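Local coordinates for gram-negative insecticidal protein (PDB 6FBM) that is an insecticidal toxin of the MACPF family that probably acts by forming pores in membranes, with a beta-tripod part that may recognise the target, at residues A[384-389]-A[407-412]; A[413-418]-A[439-444]. One frame throughout, in Å; residues are numbered along the deposited sequence.

Contact 1. Residues A[384-389]-A[407-412]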
loop_
_atom_site.group_PDB
_atom_site.type_symbol
_atom_site.label_atom_id
_atom_site.label_comp_id
_atom_site.label_asym_id
_atom_site.label_seq_id
_atom_site.Cartn_x
_atom_site.Cartn_y
_atom_site.Cartn_z
ATOM N N LYS A 384 18.408 -7.828 -57.451
ATOM C CA LYS A 384 19.479 -7.017 -56.913
ATOM C C LYS A 384 20.377 -6.608 -58.046
ATOM O O LYS A 384 20.638 -7.413 -58.935
ATOM C CB LYS A 384 20.270 -7.828 -55.889
ATOM C CG LYS A 384 21.207 -7.018 -55.054
ATOM C CD LYS A 384 21.827 -7.818 -53.945
ATOM C CE LYS A 384 22.668 -6.856 -53.109
ATOM N NZ LYS A 384 23.241 -7.602 -51.991
ATOM N N ALA A 385 20.864 -5.369 -58.022
ATOM C CA ALA A 385 21.809 -4.895 -59.053
ATOM C C ALA A 385 23.060 -5.778 -59.149
ATOM O O ALA A 385 23.492 -6.379 -58.151
ATOM C CB ALA A 385 22.223 -3.441 -58.801
ATOM N N PRO A 386 23.661 -5.856 -60.360
ATOM C CA PRO A 386 24.935 -6.549 -60.507
ATOM C C PRO A 386 26.044 -5.830 -59.793
ATOM O O PRO A 386 25.951 -4.634 -59.591
ATOM C CB PRO A 386 25.160 -6.533 -62.026
ATOM C CG PRO A 386 24.402 -5.377 -62.539
ATOM C CD PRO A 386 23.216 -5.257 -61.640
ATOM N N VAL A 387 27.078 -6.545 -59.392
ATOM C CA VAL A 387 28.254 -5.897 -58.774
ATOM C C VAL A 387 29.185 -5.303 -59.802
ATOM O O VAL A 387 30.015 -4.471 -59.503
ATOM C CB VAL A 387 29.024 -6.820 -57.816
ATOM C CG1 VAL A 387 28.067 -7.291 -56.718
ATOM C CG2 VAL A 387 29.725 -7.967 -58.520
ATOM N N GLY A 388 29.057 -5.753 -61.036
ATOM C CA GLY A 388 29.844 -5.204 -62.127
ATOM C C GLY A 388 29.603 -5.916 -63.428
ATOM O O GLY A 388 28.680 -6.729 -63.542
ATOM N N TRP A 389 30.452 -5.611 -64.401
ATOM C CA TRP A 389 30.337 -6.191 -65.706
ATOM C C TRP A 389 31.693 -6.667 -66.227
ATOM O O TRP A 389 32.686 -5.962 -66.098
ATOM C CB TRP A 389 29.757 -5.158 -66.656
ATOM C CG TRP A 389 28.388 -4.699 -66.321
ATOM C CD1 TRP A 389 28.060 -3.700 -65.471
ATOM C CD2 TRP A 389 27.157 -5.184 -66.862
ATOM N NE1 TRP A 389 26.701 -3.534 -65.435
ATOM C CE2 TRP A 389 26.120 -4.430 -66.279
ATOM C CE3 TRP A 389 26.824 -6.204 -67.760
ATOM C CZ2 TRP A 389 24.789 -4.648 -66.566
ATOM C CZ3 TRP A 389 25.480 -6.422 -68.061
ATOM C CH2 TRP A 389 24.487 -5.643 -67.475
ATOM N N TRP A 407 28.962 -8.023 -73.060
ATOM C CA TRP A 407 29.207 -7.937 -71.623
ATOM C C TRP A 407 28.263 -8.829 -70.822
ATOM O O TRP A 407 27.130 -9.065 -71.243
ATOM C CB TRP A 407 29.069 -6.519 -71.135
ATOM C CG TRP A 407 30.087 -5.579 -71.635
ATOM C CD1 TRP A 407 30.072 -4.921 -72.831
ATOM C CD2 TRP A 407 31.250 -5.130 -70.947
ATOM N NE1 TRP A 407 31.159 -4.106 -72.940
ATOM C CE2 TRP A 407 31.906 -4.221 -71.792
ATOM C CE3 TRP A 407 31.809 -5.414 -69.693
ATOM C CZ2 TRP A 407 33.097 -3.583 -71.424
ATOM C CZ3 TRP A 407 32.996 -4.780 -69.332
ATOM C CH2 TRP A 407 33.623 -3.885 -70.198
ATOM N N ARG A 408 28.757 -9.310 -69.673
ATOM C CA ARG A 408 27.969 -10.083 -68.713
ATOM C C ARG A 408 27.862 -9.334 -67.446
ATOM O O ARG A 408 28.870 -8.783 -66.956
ATOM C CB ARG A 408 28.691 -11.320 -68.248
ATOM C CG ARG A 408 28.401 -12.533 -69.040
ATOM C CD ARG A 408 27.843 -13.667 -68.231
ATOM N NE ARG A 408 28.501 -14.872 -68.708
ATOM C CZ ARG A 408 28.306 -15.465 -69.889
ATOM N NH1 ARG A 408 29.014 -16.548 -70.146
ATOM N NH2 ARG A 408 27.411 -15.043 -70.789
ATOM N N ALA A 409 26.682 -9.382 -66.855
ATOM C CA ALA A 409 26.550 -8.906 -65.507
ATOM C C ALA A 409 27.302 -9.878 -64.601
ATOM O O ALA A 409 27.194 -11.096 -64.742
ATOM C CB ALA A 409 25.085 -8.818 -65.122
ATOM N N ILE A 410 28.119 -9.325 -63.724
ATOM C CA ILE A 410 28.681 -10.074 -62.627
ATOM C C ILE A 410 27.647 -9.973 -61.506
ATOM O O ILE A 410 27.422 -8.878 -60.978
ATOM C CB ILE A 410 30.046 -9.522 -62.157
ATOM C CG1 ILE A 410 31.044 -9.467 -63.305
ATOM C CG2 ILE A 410 30.611 -10.416 -61.055
ATOM C CD1 ILE A 410 32.260 -8.609 -63.014
ATOM N N PRO A 411 26.998 -11.095 -61.162
ATOM C CA PRO A 411 25.981 -11.002 -60.117
ATOM C C PRO A 411 26.590 -10.954 -58.728
ATOM O O PRO A 411 27.663 -11.553 -58.494
ATOM C CB PRO A 411 25.178 -12.297 -60.275
ATOM C CG PRO A 411 25.799 -13.050 -61.418
ATOM C CD PRO A 411 27.161 -12.477 -61.634
ATOM N N PRO A 412 25.908 -10.277 -57.777
ATOM C CA PRO A 412 26.327 -10.434 -56.366
ATOM C C PRO A 412 26.092 -11.860 -55.913
ATOM O O PRO A 412 25.328 -12.592 -56.546
ATOM C CB PRO A 412 25.419 -9.486 -55.611
ATOM C CG PRO A 412 24.210 -9.338 -56.494
ATOM C CD PRO A 412 24.669 -9.480 -57.906
#

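Contact 2. Residues A[413-418]-A[439-444]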
loop_
_atom_site.group_PDB
_atom_site.type_symbol
_atom_site.label_atom_id
_atom_site.label_comp_id
_atom_site.label_asym_id
_atom_site.label_seq_id
_atom_site.Cartn_x
_atom_site.Cartn_y
_atom_site.Cartn_z
ATOM N N GLN A 413 26.762 -12.230 -54.824
ATOM C CA GLN A 413 26.717 -13.586 -54.274
ATOM C C GLN A 413 25.266 -14.065 -54.104
ATOM O O GLN A 413 24.449 -13.374 -53.458
ATOM C CB GLN A 413 27.440 -13.668 -52.903
ATOM C CG GLN A 413 27.631 -15.116 -52.377
ATOM C CD GLN A 413 28.617 -15.939 -53.236
ATOM O OE1 GLN A 413 29.377 -15.368 -54.048
ATOM N NE2 GLN A 413 28.573 -17.265 -53.103
ATOM N N GLY A 414 24.971 -15.221 -54.713
ATOM C CA GLY A 414 23.651 -15.836 -54.649
ATOM C C GLY A 414 22.686 -15.498 -55.774
ATOM O O GLY A 414 21.617 -16.089 -55.837
ATOM N N TYR A 415 23.050 -14.561 -56.657
ATOM C CA TYR A 415 22.179 -14.151 -57.762
ATOM C C TYR A 415 22.715 -14.603 -59.137
ATOM O O TYR A 415 23.816 -15.114 -59.248
ATOM C CB TYR A 415 21.982 -12.649 -57.724
ATOM C CG TYR A 415 21.337 -12.154 -56.473
ATOM C CD1 TYR A 415 22.039 -12.120 -55.266
ATOM C CD2 TYR A 415 20.004 -11.691 -56.476
ATOM C CE1 TYR A 415 21.438 -11.662 -54.103
ATOM C CE2 TYR A 415 19.398 -11.226 -55.308
ATOM C CZ TYR A 415 20.114 -11.218 -54.135
ATOM O OH TYR A 415 19.519 -10.756 -53.014
ATOM N N ARG A 416 21.896 -14.430 -60.167
ATOM C CA ARG A 416 22.236 -14.851 -61.526
ATOM C C ARG A 416 21.760 -13.823 -62.522
ATOM O O ARG A 416 20.734 -13.189 -62.313
ATOM C CB ARG A 416 21.499 -16.149 -61.874
ATOM C CG ARG A 416 21.764 -17.314 -60.957
ATOM C CD ARG A 416 23.115 -17.928 -61.252
ATOM N NE ARG A 416 23.291 -19.064 -60.366
ATOM C CZ ARG A 416 23.683 -19.013 -59.097
ATOM N NH1 ARG A 416 24.018 -17.872 -58.530
ATOM N NH2 ARG A 416 23.740 -20.141 -58.406
ATOM N N ALA A 417 22.494 -13.683 -63.620
ATOM C CA ALA A 417 22.062 -12.838 -64.731
ATOM C C ALA A 417 21.293 -13.687 -65.746
ATOM O O ALA A 417 21.559 -14.871 -65.911
ATOM C CB ALA A 417 23.256 -12.168 -65.375
ATOM N N LEU A 418 20.299 -13.073 -66.380
ATOM C CA LEU A 418 19.429 -13.765 -67.324
ATOM C C LEU A 418 19.769 -13.497 -68.788
ATOM O O LEU A 418 19.367 -14.266 -69.666
ATOM C CB LEU A 418 17.984 -13.394 -67.072
ATOM C CG LEU A 418 17.474 -13.571 -65.634
ATOM C CD1 LEU A 418 15.952 -13.434 -65.605
ATOM C CD2 LEU A 418 17.892 -14.928 -65.050
ATOM N N CYS A 439 20.132 -8.616 -61.446
ATOM C CA CYS A 439 20.217 -10.060 -61.398
ATOM C C CYS A 439 19.097 -10.563 -60.522
ATOM O O CYS A 439 18.513 -9.802 -59.756
ATOM C CB CYS A 439 21.570 -10.470 -60.833
ATOM S SG CYS A 439 22.906 -9.875 -61.834
ATOM N N VAL A 440 18.833 -11.854 -60.631
ATOM C CA VAL A 440 17.710 -12.491 -59.990
ATOM C C VAL A 440 18.278 -13.513 -59.038
ATOM O O VAL A 440 19.274 -14.153 -59.361
ATOM C CB VAL A 440 16.814 -13.167 -61.049
ATOM C CG1 VAL A 440 15.589 -13.828 -60.389
ATOM C CG2 VAL A 440 16.352 -12.120 -62.060
ATOM N N HIS A 441 17.676 -13.649 -57.860
ATOM C CA HIS A 441 18.193 -14.584 -56.865
ATOM C C HIS A 441 18.063 -16.025 -57.373
ATOM O O HIS A 441 17.059 -16.378 -57.992
ATOM C CB HIS A 441 17.507 -14.427 -55.490
ATOM C CG HIS A 441 18.211 -15.165 -54.393
ATOM N ND1 HIS A 441 17.749 -16.360 -53.890
ATOM C CD2 HIS A 441 19.338 -14.884 -53.706
ATOM C CE1 HIS A 441 18.575 -16.797 -52.953
ATOM N NE2 HIS A 441 19.558 -15.930 -52.834
ATOM N N GLN A 442 19.133 -16.789 -57.145
ATOM C CA GLN A 442 19.262 -18.242 -57.362
ATOM C C GLN A 442 17.960 -19.040 -57.193
ATOM O O GLN A 442 17.573 -19.823 -58.057
ATOM C CB GLN A 442 20.339 -18.739 -56.368
ATOM C CG GLN A 442 20.489 -20.242 -56.117
ATOM C CD GLN A 442 21.805 -20.557 -55.390
ATOM O OE1 GLN A 442 22.332 -19.716 -54.629
ATOM N NE2 GLN A 442 22.356 -21.770 -55.636
ATOM N N SER A 443 17.298 -18.815 -56.063
ATOM C CA SER A 443 16.072 -19.491 -55.697
ATOM C C SER A 443 14.959 -19.428 -56.752
ATOM O O SER A 443 14.164 -20.366 -56.864
ATOM C CB SER A 443 15.557 -18.915 -54.379
ATOM O OG SER A 443 15.390 -17.503 -54.473
ATOM N N LEU A 444 14.909 -18.334 -57.515
ATOM C CA LEU A 444 13.905 -18.155 -58.563
ATOM C C LEU A 444 14.366 -18.612 -59.935
ATOM O O LEU A 444 13.586 -18.590 -60.893
ATOM C CB LEU A 444 13.518 -16.680 -58.657
ATOM C CG LEU A 444 13.212 -15.959 -57.352
ATOM C CD1 LEU A 444 12.617 -14.590 -57.686
ATOM C CD2 LEU A 444 12.252 -16.772 -56.505
#

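Contact 1. Residues A[384-389]-A[407-412]
W389 lays its indole over A409 in an antiparallel strand pair that ends in a classic beta bulge, where V387 and G388 together face I410. The A409 CB sits 4.0 Å from the centroid of the W389 six-membered ring and only 19° off its normal, a CH-pi contact in which a single methyl group suits the flat ring. The W389 CG is anti to the carbonyl carbon, beside the backbone N (chi1 -63°), and the second torsion then turns the ring. W407 meets the same residue differently: its ring turns an edge to the W389 backbone, and W407 CE3 lies 3.7 Å from W389 CB. On the opposite sheet face, bare G388 leaves its side to I410, whose CB and CG1 rest against the glycine carbonyl. V387 straddles two partners, CG2 touching I410 CG2 at 3.6 Å, with the side chains crossing at about a right angle, and CG1 packing on the P412 ring. Nearby, P386 CB reaches A409 CB at 3.8 Å; prolines suit the places where the strands give way to loop. R408 leaves its strand on the side away from 384-389, and its NH2 forms a salt bridge with D420, while Y437 adds an edge-to-face partner for W389. Two bonds secure the bulge: I410 N donates to G388 O at 2.7 Å, the straighter one, and V387 N to I410 O at 2.8 Å, nearly in line with the C=O but bent at the hydrogen (138°). Beyond it, P412 CD lies 3.3 Å from A385 O.

Contact 2. Residues A[413-418]-A[439-444]
Y415 and H441 form a T-shaped pair: the imidazole turns its edge to one phenol face, H441 CD2 standing 3.7 Å above the centre of the Y415 ring. The ring centroids are 4.9 Å apart, the planes at 82°. One face of the H441 ring receives G414 O, 3.3 Å above its plane and toward the rim. In the ring plane, H441 ND1 donates to S443 OG at 2.7 Å, a bond that fixes the imidazole's rotation; S443 OG is also hydrogen-bonded to E118. H441 CG is anti to the backbone N (chi1 -168°), and chi2 turns the CD2 edge onto the phenol. G414 O also accepts Q442 N at 2.9 Å, and glycine suits G414 because at its positive phi a CB would crowd the preceding carbonyl O and the H441 imidazole. The R416 guanidinium lies alongside the Q442 side chain, pointing the same way, with Q442 CB over one face and the two planes 49° apart; the arginine and amide nitrogens are not bonded, and R416 NH1 instead donates to Y415 O, the preceding residue's carbonyl, from above the carbonyl plane. Between R416 and V440 the backbones form an antiparallel hydrogen-bonded pair, R416 N to V440 O at 2.8 Å and V440 N to R416 O at 2.9 Å. L418 CD1 packs on V440 CG2, the side chains crossing at about a right angle. Y415 OH bonds to G381 O, and the strand 439-441 runs between 415-416 and 383-384 in a three-stranded antiparallel sheet, with V440 also packing on L318 of strand 318-321.

In the fold
Contact 1 closes before contact 2 opens along the chain, strand 403-410 leading through P412 straight into strand 415-416, and their centres lie 10 Å apart. They belong to two small antiparallel sheets: contact 1 to the one built on strand 403-410, contact 2 to the one centred on strand 439-441. K384 joins them, since its strand 383-384 is the other edge of the second sheet and K384 O probably bonds to C439 N. Packing of A409 on A417 and of P411 on C439 adds to the junction. All four segments fall in the part of the sequence related to Vps62, probably the beta-tripod region.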